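Local coordinates for response regulator receiver protein (Desulfuromonas acetoxidans, PDB 2ZAY) that probably serves in two-component signal transduction as the receiver domain of a longer response regulator, at residues W8-V14 and G32-C38; H54-A60 and I83-S89. All blocks are in the same frame, centred on the assembly; numbering follows the deposited sequence.

Contact 1: W8-V14 and G32-C38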
ATOM      1  N   TRP A   8      16.710   1.773  -6.447  1.00 46.12           N
ATOM      2  CA  TRP A   8      15.978   0.478  -6.592  1.00 46.08           C
ATOM      3  C   TRP A   8      14.941   0.359  -5.481  1.00 42.72           C
ATOM      4  O   TRP A   8      15.225  -0.198  -4.420  1.00 43.10           O
ATOM      5  CB  TRP A   8      16.961  -0.696  -6.507  1.00 50.35           C
ATOM      6  CG  TRP A   8      16.352  -2.029  -6.858  1.00 55.25           C
ATOM      7  CD1 TRP A   8      15.321  -2.661  -6.216  1.00 55.84           C
ATOM      8  CD2 TRP A   8      16.729  -2.886  -7.944  1.00 57.20           C
ATOM      9  NE1 TRP A   8      15.033  -3.854  -6.836  1.00 56.13           N
ATOM     10  CE2 TRP A   8      15.881  -4.017  -7.900  1.00 57.96           C
ATOM     11  CE3 TRP A   8      17.701  -2.808  -8.954  1.00 58.62           C
ATOM     12  CZ2 TRP A   8      15.977  -5.065  -8.827  1.00 57.97           C
ATOM     13  CZ3 TRP A   8      17.795  -3.849  -9.874  1.00 58.74           C
ATOM     14  CH2 TRP A   8      16.936  -4.963  -9.803  1.00 58.85           C
ATOM     15  N   TRP A   9      13.746   0.890  -5.722  1.00 38.64           N
ATOM     16  CA  TRP A   9      12.683   0.837  -4.723  1.00 32.40           C
ATOM     17  C   TRP A   9      11.577  -0.150  -5.095  1.00 29.43           C
ATOM     18  O   TRP A   9      10.888   0.027  -6.107  1.00 29.62           O
ATOM     19  CB  TRP A   9      12.075   2.224  -4.521  1.00 31.20           C
ATOM     20  CG  TRP A   9      13.030   3.253  -3.960  1.00 31.96           C
ATOM     21  CD1 TRP A   9      13.588   4.305  -4.626  1.00 32.48           C
ATOM     22  CD2 TRP A   9      13.509   3.336  -2.609  1.00 30.44           C
ATOM     23  NE1 TRP A   9      14.379   5.043  -3.775  1.00 31.81           N
ATOM     24  CE2 TRP A   9      14.349   4.469  -2.532  1.00 30.58           C
ATOM     25  CE3 TRP A   9      13.309   2.562  -1.459  1.00 29.61           C
ATOM     26  CZ2 TRP A   9      14.987   4.852  -1.349  1.00 31.31           C
ATOM     27  CZ3 TRP A   9      13.946   2.943  -0.276  1.00 30.92           C
ATOM     28  CH2 TRP A   9      14.775   4.080  -0.233  1.00 31.09           C
ATOM     29  N   ARG A  10      11.413  -1.185  -4.274  1.00 25.61           N
ATOM     30  CA  ARG A  10      10.378  -2.189  -4.499  1.00 24.16           C
ATOM     31  C   ARG A  10       9.128  -1.697  -3.793  1.00 23.43           C
ATOM     32  O   ARG A  10       9.161  -1.417  -2.595  1.00 21.00           O
ATOM     33  CB  ARG A  10      10.768  -3.542  -3.895  1.00 23.82           C
ATOM     34  CG  ARG A  10      12.093  -4.111  -4.383  1.00 28.91           C
ATOM     35  CD  ARG A  10      12.536  -5.290  -3.505  1.00 31.66           C
ATOM     36  NE  ARG A  10      13.991  -5.325  -3.399  1.00 38.72           N
ATOM     37  CZ  ARG A  10      14.671  -5.128  -2.277  1.00 38.39           C
ATOM     38  NH1 ARG A  10      14.041  -4.885  -1.134  1.00 36.10           N
ATOM     39  NH2 ARG A  10      15.998  -5.160  -2.304  1.00 44.59           N
ATOM     40  N   ILE A  11       8.029  -1.600  -4.530  1.00 22.83           N
ATOM     41  CA  ILE A  11       6.775  -1.139  -3.955  1.00 22.34           C
ATOM     42  C   ILE A  11       5.690  -2.175  -4.230  1.00 23.77           C
ATOM     43  O   ILE A  11       5.409  -2.467  -5.388  1.00 24.45           O
ATOM     44  CB  ILE A  11       6.336   0.206  -4.593  1.00 23.61           C
ATOM     45  CG1 ILE A  11       7.454   1.245  -4.464  1.00 22.39           C
ATOM     46  CG2 ILE A  11       5.057   0.707  -3.928  1.00 24.26           C
ATOM     47  CD1 ILE A  11       7.709   1.725  -3.047  1.00 25.21           C
ATOM     48  N   MET A  12       5.092  -2.744  -3.188  1.00 21.46           N
ATOM     49  CA  MET A  12       4.021  -3.712  -3.414  1.00 23.43           C
ATOM     50  C   MET A  12       2.682  -2.991  -3.359  1.00 23.60           C
ATOM     51  O   MET A  12       2.432  -2.202  -2.452  1.00 25.77           O
ATOM     52  CB  MET A  12       4.043  -4.838  -2.370  1.00 23.53           C
ATOM     53  CG  MET A  12       2.863  -5.833  -2.500  1.00 25.13           C
ATOM     54  SD  MET A  12       2.900  -7.268  -1.342  1.00 21.40           S
ATOM     55  CE  MET A  12       4.248  -8.048  -1.873  1.00 26.23           C
ATOM     56  N   LEU A  13       1.830  -3.250  -4.345  1.00 22.17           N
ATOM     57  CA  LEU A  13       0.503  -2.638  -4.395  1.00 23.66           C
ATOM     58  C   LEU A  13      -0.555  -3.745  -4.342  1.00 22.72           C
ATOM     59  O   LEU A  13      -0.530  -4.660  -5.159  1.00 24.33           O
ATOM     60  CB  LEU A  13       0.358  -1.836  -5.689  1.00 24.74           C
ATOM     61  CG  LEU A  13      -1.002  -1.234  -6.028  1.00 29.61           C
ATOM     62  CD1 LEU A  13      -1.410  -0.248  -4.948  1.00 29.40           C
ATOM     63  CD2 LEU A  13      -0.918  -0.537  -7.388  1.00 29.78           C
ATOM     64  N   VAL A  14      -1.477  -3.657  -3.384  1.00 21.69           N
ATOM     65  CA  VAL A  14      -2.538  -4.656  -3.221  1.00 21.54           C
ATOM     66  C   VAL A  14      -3.897  -3.975  -3.430  1.00 23.73           C
ATOM     67  O   VAL A  14      -4.261  -3.065  -2.684  1.00 22.65           O
ATOM     68  CB  VAL A  14      -2.525  -5.269  -1.793  1.00 21.36           C
ATOM     69  CG1 VAL A  14      -3.412  -6.507  -1.755  1.00 20.57           C
ATOM     70  CG2 VAL A  14      -1.107  -5.607  -1.369  1.00 21.23           C
ATOM     71  N   GLY A  32      10.635   5.260 -11.523  1.00 40.35           N
ATOM     72  CA  GLY A  32      11.734   4.440 -11.047  1.00 37.68           C
ATOM     73  C   GLY A  32      11.338   3.414  -9.998  1.00 35.82           C
ATOM     74  O   GLY A  32      12.195   2.752  -9.417  1.00 37.12           O
ATOM     75  N   PHE A  33      10.043   3.279  -9.746  1.00 32.76           N
ATOM     76  CA  PHE A  33       9.569   2.317  -8.761  1.00 30.49           C
ATOM     77  C   PHE A  33       9.350   0.955  -9.411  1.00 30.71           C
ATOM     78  O   PHE A  33       8.858   0.865 -10.534  1.00 28.81           O
ATOM     79  CB  PHE A  33       8.258   2.796  -8.122  1.00 29.41           C
ATOM     80  CG  PHE A  33       8.396   4.070  -7.334  1.00 30.38           C
ATOM     81  CD1 PHE A  33       9.236   4.126  -6.223  1.00 32.04           C
ATOM     82  CD2 PHE A  33       7.698   5.213  -7.707  1.00 30.13           C
ATOM     83  CE1 PHE A  33       9.380   5.306  -5.494  1.00 32.95           C
ATOM     84  CE2 PHE A  33       7.833   6.401  -6.988  1.00 34.01           C
ATOM     85  CZ  PHE A  33       8.678   6.448  -5.875  1.00 34.46           C
ATOM     86  N   ASP A  34       9.740  -0.098  -8.701  1.00 30.56           N
ATOM     87  CA  ASP A  34       9.566  -1.467  -9.174  1.00 31.24           C
ATOM     88  C   ASP A  34       8.258  -1.922  -8.525  1.00 30.32           C
ATOM     89  O   ASP A  34       8.241  -2.276  -7.347  1.00 27.13           O
ATOM     90  CB  ASP A  34      10.724  -2.340  -8.689  1.00 31.70           C
ATOM     91  CG  ASP A  34      10.698  -3.733  -9.287  1.00 35.48           C
ATOM     92  OD1 ASP A  34       9.683  -4.103  -9.920  1.00 34.52           O
ATOM     93  OD2 ASP A  34      11.698  -4.460  -9.114  1.00 36.21           O
ATOM     94  N   ILE A  35       7.171  -1.902  -9.291  1.00 29.67           N
ATOM     95  CA  ILE A  35       5.861  -2.263  -8.758  1.00 30.24           C
ATOM     96  C   ILE A  35       5.506  -3.749  -8.764  1.00 30.40           C
ATOM     97  O   ILE A  35       5.506  -4.413  -9.803  1.00 31.40           O
ATOM     98  CB  ILE A  35       4.736  -1.507  -9.495  1.00 32.02           C
ATOM     99  CG1 ILE A  35       5.002  -0.002  -9.453  1.00 31.97           C
ATOM    100  CG2 ILE A  35       3.394  -1.828  -8.863  1.00 31.85           C
ATOM    101  CD1 ILE A  35       5.062   0.586  -8.053  1.00 35.97           C
ATOM    102  N   ILE A  36       5.195  -4.255  -7.578  1.00 26.41           N
ATOM    103  CA  ILE A  36       4.805  -5.640  -7.389  1.00 25.01           C
ATOM    104  C   ILE A  36       3.298  -5.562  -7.168  1.00 25.66           C
ATOM    105  O   ILE A  36       2.842  -4.955  -6.200  1.00 24.36           O
ATOM    106  CB  ILE A  36       5.514  -6.235  -6.142  1.00 25.27           C
ATOM    107  CG1 ILE A  36       7.033  -6.239  -6.375  1.00 23.99           C
ATOM    108  CG2 ILE A  36       4.994  -7.641  -5.856  1.00 24.66           C
ATOM    109  CD1 ILE A  36       7.853  -6.542  -5.130  1.00 25.69           C
ATOM    110  N   GLN A  37       2.525  -6.165  -8.068  1.00 25.24           N
ATOM    111  CA  GLN A  37       1.064  -6.107  -7.981  1.00 27.09           C
ATOM    112  C   GLN A  37       0.371  -7.356  -7.460  1.00 26.16           C
ATOM    113  O   GLN A  37       0.564  -8.443  -7.992  1.00 26.84           O
ATOM    114  CB  GLN A  37       0.473  -5.784  -9.352  1.00 28.27           C
ATOM    115  CG  GLN A  37       0.992  -4.516  -9.987  1.00 31.22           C
ATOM    116  CD  GLN A  37       0.281  -4.207 -11.288  1.00 33.17           C
ATOM    117  OE1 GLN A  37      -0.945  -4.125 -11.329  1.00 35.45           O
ATOM    118  NE2 GLN A  37       1.048  -4.030 -12.359  1.00 35.82           N
ATOM    119  N   CYS A  38      -0.459  -7.185  -6.431  1.00 26.27           N
ATOM    120  CA  CYS A  38      -1.219  -8.285  -5.848  1.00 26.72           C
ATOM    121  C   CYS A  38      -2.710  -7.945  -5.901  1.00 28.63           C
ATOM    122  O   CYS A  38      -3.118  -6.821  -5.588  1.00 25.98           O
ATOM    123  CB  CYS A  38      -0.782  -8.527  -4.404  1.00 28.65           C
ATOM    124  SG  CYS A  38       0.929  -9.104  -4.264  1.00 32.60           S
TER
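Ile11 and Ile35 cross obliquely: the chain of Ile35 bends at chi2 and brings its CD1 within 3.7 Å of Ile11 CB. On the same face, Ile11 turns its CG1 branch the other way, to Phe33, where CG1 stands 3.8 Å from CD1. Trp9 CB meets that ring in its plane, at the edge, 3.8 Å from Phe33 CD1, whereas the indole of Trp9 packs edge-to-face on His54 and Tyr130. Phe33 reaches Ile122 and Leu126 of helix 115-129, and Ile35 reaches Ile25 of helix 22-31.

These strands, 9-14 and 33-38, begin and end the first beta-alpha-beta unit of the receiver fold; their axes run parallel at 26°, with Ile36 bonded through both its N and its O to strand 9-14: its N donates to Ile11 O (2.8 Å) and its O accepts from Leu13 N (2.7 Å).

On the face of Met12 and Ile36, Met12 runs extended to its sulfur, with CG opposite the backbone N (chi1 176°), then bends so that CE lies 4.1 Å from Ile36 CG2. Its SD is 4.0 Å from Cys38 SG, a van der Waals contact. Nearer the N-terminal ends, the Trp8 indole and the Asp34 carboxylate lie side by side with planes 66° apart, and 4.1 Å between NE1 and OD2 is too long for a bond. Arg10, whose NE is not in contact with that carboxylate, bonds through NH1 to His52 O.

Contact 2: H54-A60 and I83-S89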
ATOM      1  N   HIS A  54       9.967  -2.279  -0.107  1.00 18.23           N
ATOM      2  CA  HIS A  54      10.398  -1.202   0.786  1.00 20.07           C
ATOM      3  C   HIS A  54       9.178  -0.511   1.381  1.00 19.79           C
ATOM      4  O   HIS A  54       9.242   0.089   2.454  1.00 20.85           O
ATOM      5  CB  HIS A  54      11.231  -0.158   0.036  1.00 21.04           C
ATOM      6  CG  HIS A  54      12.564  -0.657  -0.424  1.00 22.77           C
ATOM      7  ND1 HIS A  54      12.763  -1.200  -1.675  1.00 21.52           N
ATOM      8  CD2 HIS A  54      13.766  -0.699   0.201  1.00 24.78           C
ATOM      9  CE1 HIS A  54      14.030  -1.553  -1.802  1.00 24.91           C
ATOM     10  NE2 HIS A  54      14.661  -1.261  -0.678  1.00 23.86           N
ATOM     11  N   LEU A  55       8.065  -0.588   0.663  1.00 19.71           N
ATOM     12  CA  LEU A  55       6.830   0.036   1.117  1.00 19.64           C
ATOM     13  C   LEU A  55       5.649  -0.707   0.509  1.00 19.14           C
ATOM     14  O   LEU A  55       5.740  -1.230  -0.599  1.00 19.79           O
ATOM     15  CB  LEU A  55       6.814   1.515   0.717  1.00 21.50           C
ATOM     16  CG  LEU A  55       5.604   2.318   1.201  1.00 22.27           C
ATOM     17  CD1 LEU A  55       5.999   3.771   1.420  1.00 28.54           C
ATOM     18  CD2 LEU A  55       4.493   2.202   0.185  1.00 26.17           C
ATOM     19  N   ILE A  56       4.540  -0.745   1.239  1.00 17.78           N
ATOM     20  CA  ILE A  56       3.354  -1.453   0.778  1.00 18.28           C
ATOM     21  C   ILE A  56       2.172  -0.509   0.699  1.00 19.17           C
ATOM     22  O   ILE A  56       1.972   0.330   1.579  1.00 19.34           O
ATOM     23  CB  ILE A  56       3.023  -2.628   1.737  1.00 17.77           C
ATOM     24  CG1 ILE A  56       4.179  -3.637   1.717  1.00 17.02           C
ATOM     25  CG2 ILE A  56       1.702  -3.289   1.339  1.00 16.05           C
ATOM     26  CD1 ILE A  56       4.091  -4.701   2.786  1.00 19.99           C
ATOM     27  N   ILE A  57       1.405  -0.629  -0.378  1.00 18.64           N
ATOM     28  CA  ILE A  57       0.224   0.206  -0.567  1.00 19.61           C
ATOM     29  C   ILE A  57      -0.939  -0.773  -0.692  1.00 20.35           C
ATOM     30  O   ILE A  57      -0.928  -1.643  -1.563  1.00 20.41           O
ATOM     31  CB  ILE A  57       0.316   1.021  -1.871  1.00 19.98           C
ATOM     32  CG1 ILE A  57       1.525   1.955  -1.829  1.00 23.27           C
ATOM     33  CG2 ILE A  57      -0.968   1.807  -2.081  1.00 21.96           C
ATOM     34  CD1 ILE A  57       1.812   2.636  -3.171  1.00 22.22           C
ATOM     35  N   THR A  58      -1.938  -0.646   0.168  1.00 18.89           N
ATOM     36  CA  THR A  58      -3.062  -1.567   0.090  1.00 20.77           C
ATOM     37  C   THR A  58      -4.414  -0.887   0.131  1.00 22.47           C
ATOM     38  O   THR A  58      -4.586   0.148   0.773  1.00 22.83           O
ATOM     39  CB  THR A  58      -3.031  -2.601   1.238  1.00 21.83           C
ATOM     40  OG1 THR A  58      -4.140  -3.493   1.094  1.00 21.14           O
ATOM     41  CG2 THR A  58      -3.130  -1.908   2.604  1.00 20.28           C
ATOM     42  N   GLU A  59      -5.373  -1.474  -0.578  1.00 23.98           N
ATOM     43  CA  GLU A  59      -6.734  -0.969  -0.576  1.00 25.29           C
ATOM     44  C   GLU A  59      -7.192  -1.212   0.863  1.00 24.51           C
ATOM     45  O   GLU A  59      -6.866  -2.244   1.446  1.00 23.49           O
ATOM     46  CB  GLU A  59      -7.589  -1.788  -1.544  1.00 27.02           C
ATOM     47  CG  GLU A  59      -9.015  -1.299  -1.701  1.00 30.58           C
ATOM     48  CD  GLU A  59      -9.781  -2.095  -2.747  1.00 34.01           C
ATOM     49  OE1 GLU A  59     -10.897  -1.676  -3.125  1.00 35.31           O
ATOM     50  OE2 GLU A  59      -9.265  -3.145  -3.184  1.00 32.71           O
ATOM     51  N   ALA A  60      -7.939  -0.274   1.435  1.00 26.18           N
ATOM     52  CA  ALA A  60      -8.403  -0.422   2.808  1.00 27.35           C
ATOM     53  C   ALA A  60      -9.544  -1.419   2.942  1.00 29.72           C
ATOM     54  O   ALA A  60      -9.497  -2.327   3.769  1.00 30.81           O
ATOM     55  CB  ALA A  60      -8.835   0.927   3.355  1.00 29.47           C
ATOM     56  N   ILE A  83       7.873  -2.789   7.712  1.00 20.17           N
ATOM     57  CA  ILE A  83       7.689  -2.177   6.389  1.00 19.77           C
ATOM     58  C   ILE A  83       6.536  -1.183   6.473  1.00 19.87           C
ATOM     59  O   ILE A  83       5.470  -1.514   6.983  1.00 19.40           O
ATOM     60  CB  ILE A  83       7.344  -3.226   5.320  1.00 19.32           C
ATOM     61  CG1 ILE A  83       8.516  -4.199   5.141  1.00 21.04           C
ATOM     62  CG2 ILE A  83       7.005  -2.523   4.007  1.00 19.55           C
ATOM     63  CD1 ILE A  83       8.197  -5.386   4.213  1.00 20.94           C
ATOM     64  N   PRO A  84       6.733   0.049   5.977  1.00 19.80           N
ATOM     65  CA  PRO A  84       5.630   1.017   6.053  1.00 19.43           C
ATOM     66  C   PRO A  84       4.471   0.645   5.138  1.00 19.32           C
ATOM     67  O   PRO A  84       4.675   0.109   4.048  1.00 19.61           O
ATOM     68  CB  PRO A  84       6.292   2.337   5.658  1.00 20.09           C
ATOM     69  CG  PRO A  84       7.395   1.901   4.719  1.00 19.09           C
ATOM     70  CD  PRO A  84       7.949   0.674   5.423  1.00 20.15           C
ATOM     71  N   VAL A  85       3.254   0.931   5.588  1.00 18.24           N
ATOM     72  CA  VAL A  85       2.063   0.606   4.801  1.00 18.05           C
ATOM     73  C   VAL A  85       1.181   1.833   4.606  1.00 18.04           C
ATOM     74  O   VAL A  85       0.823   2.517   5.571  1.00 18.43           O
ATOM     75  CB  VAL A  85       1.226  -0.514   5.488  1.00 16.74           C
ATOM     76  CG1 VAL A  85       0.091  -0.967   4.557  1.00 18.79           C
ATOM     77  CG2 VAL A  85       2.127  -1.706   5.837  1.00 17.92           C
ATOM     78  N   ILE A  86       0.846   2.115   3.350  1.00 17.36           N
ATOM     79  CA  ILE A  86      -0.019   3.244   3.008  1.00 17.14           C
ATOM     80  C   ILE A  86      -1.387   2.679   2.651  1.00 18.76           C
ATOM     81  O   ILE A  86      -1.476   1.694   1.916  1.00 19.96           O
ATOM     82  CB  ILE A  86       0.501   4.019   1.767  1.00 17.24           C
ATOM     83  CG1 ILE A  86       1.781   4.790   2.114  1.00 16.34           C
ATOM     84  CG2 ILE A  86      -0.587   4.990   1.261  1.00 16.69           C
ATOM     85  CD1 ILE A  86       2.348   5.551   0.931  1.00 18.47           C
ATOM     86  N   ALA A  87      -2.449   3.281   3.178  1.00 18.95           N
ATOM     87  CA  ALA A  87      -3.794   2.823   2.861  1.00 20.23           C
ATOM     88  C   ALA A  87      -4.406   3.668   1.755  1.00 20.10           C
ATOM     89  O   ALA A  87      -4.249   4.887   1.728  1.00 20.46           O
ATOM     90  CB  ALA A  87      -4.688   2.875   4.103  1.00 19.10           C
ATOM     91  N   LEU A  88      -5.103   2.996   0.846  1.00 21.71           N
ATOM     92  CA  LEU A  88      -5.790   3.636  -0.265  1.00 23.64           C
ATOM     93  C   LEU A  88      -7.263   3.309  -0.042  1.00 23.64           C
ATOM     94  O   LEU A  88      -7.622   2.150   0.127  1.00 24.04           O
ATOM     95  CB  LEU A  88      -5.309   3.038  -1.588  1.00 26.06           C
ATOM     96  CG  LEU A  88      -4.483   3.917  -2.528  1.00 30.17           C
ATOM     97  CD1 LEU A  88      -3.381   4.639  -1.776  1.00 28.58           C
ATOM     98  CD2 LEU A  88      -3.919   3.040  -3.642  1.00 32.10           C
ATOM     99  N   SER A  89      -8.128   4.315  -0.024  1.00 25.40           N
ATOM    100  CA  SER A  89      -9.530   4.013   0.208  1.00 25.58           C
ATOM    101  C   SER A  89     -10.490   4.791  -0.661  1.00 26.67           C
ATOM    102  O   SER A  89     -10.324   5.994  -0.880  1.00 23.54           O
ATOM    103  CB  SER A  89      -9.886   4.238   1.678  1.00 27.17           C
ATOM    104  OG  SER A  89     -11.270   4.017   1.891  1.00 26.74           O
TER
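Ile56 O is gripped by two groups of strand 85-89: Ile86 N bonds to it at 2.8 Å, and Val85 CA adds a C-H...O contact at 3.2 Å. The carbonyl of Ile86 is used likewise, by Thr58 N and the CA of Ile57. The ladder continues to Leu88 O, which takes Ala60 N at 2.8 Å; it begins with Ile56 N on Pro84 O and goes no further back, because Pro84 has no N-H; its CD sits 3.3 Å from His54 O, which bonds to Tyr130 OH.

This is a parallel pairing of central strands in the doubly wound receiver fold, and most of its side chains are apolar and buried. Leu55 stands at about a right angle to Pro84, with its CG 4.0 Å from Pro84 CG, and its CD2 meets Ile86 CD1 at 4.0 Å. With an alanine at Leu55, Pro84 and Ile86 would be likely to lose their mate, opening a gap beneath Val125 and Leu126 of helix 115-129. Farther along, both methyls of Leu88 close on one methyl of Ile57, CD2 being 3.6 Å from CG2; the chi1 of Leu88, -112°, lies away from a staggered value. On the opposite face Thr58 CG2 touches Val85 CG1 at 3.9 Å, because OG1 is turned anti to N (chi1 -179°) and bonds to Glu59 O.

Polar side chains appear at the C-terminal ends, where receiver domains place their phosphorylation site. Glu59, at the position usually held by the acceptor aspartate, bonds to Thr16, and Ser89 OG bonds to Glu96, Arg91 N and Ala92 N. The backbone ladder, flanked by apolar side chains, is likely to hold steady the strand ends from which these polar groups project.

How the contacts relate
Both contacts are parallel strand pairs closing a beta-alpha-beta unit of one five-stranded sheet, and they follow one another along the chain. Strands 9-14 and 55-59 are neighbours, so the pairs join directly: Arg10 O lies 2.8 Å from His54 N, and Val14 N 2.8 Å from Ile57 O, both probable hydrogen bonds. Contact 2 is core, its centre about 2 Å from the chain centre with no exposed residue. Contact 1, about 9 Å from that centre, includes the outermost strand 33-38, and accordingly mixes aliphatic packing with aromatic, charged and sulfur-bearing side chains. Contact 2 is mainly aliphatic, apart from His54 and Thr58, with further polar groups gathered at its C-terminal ends.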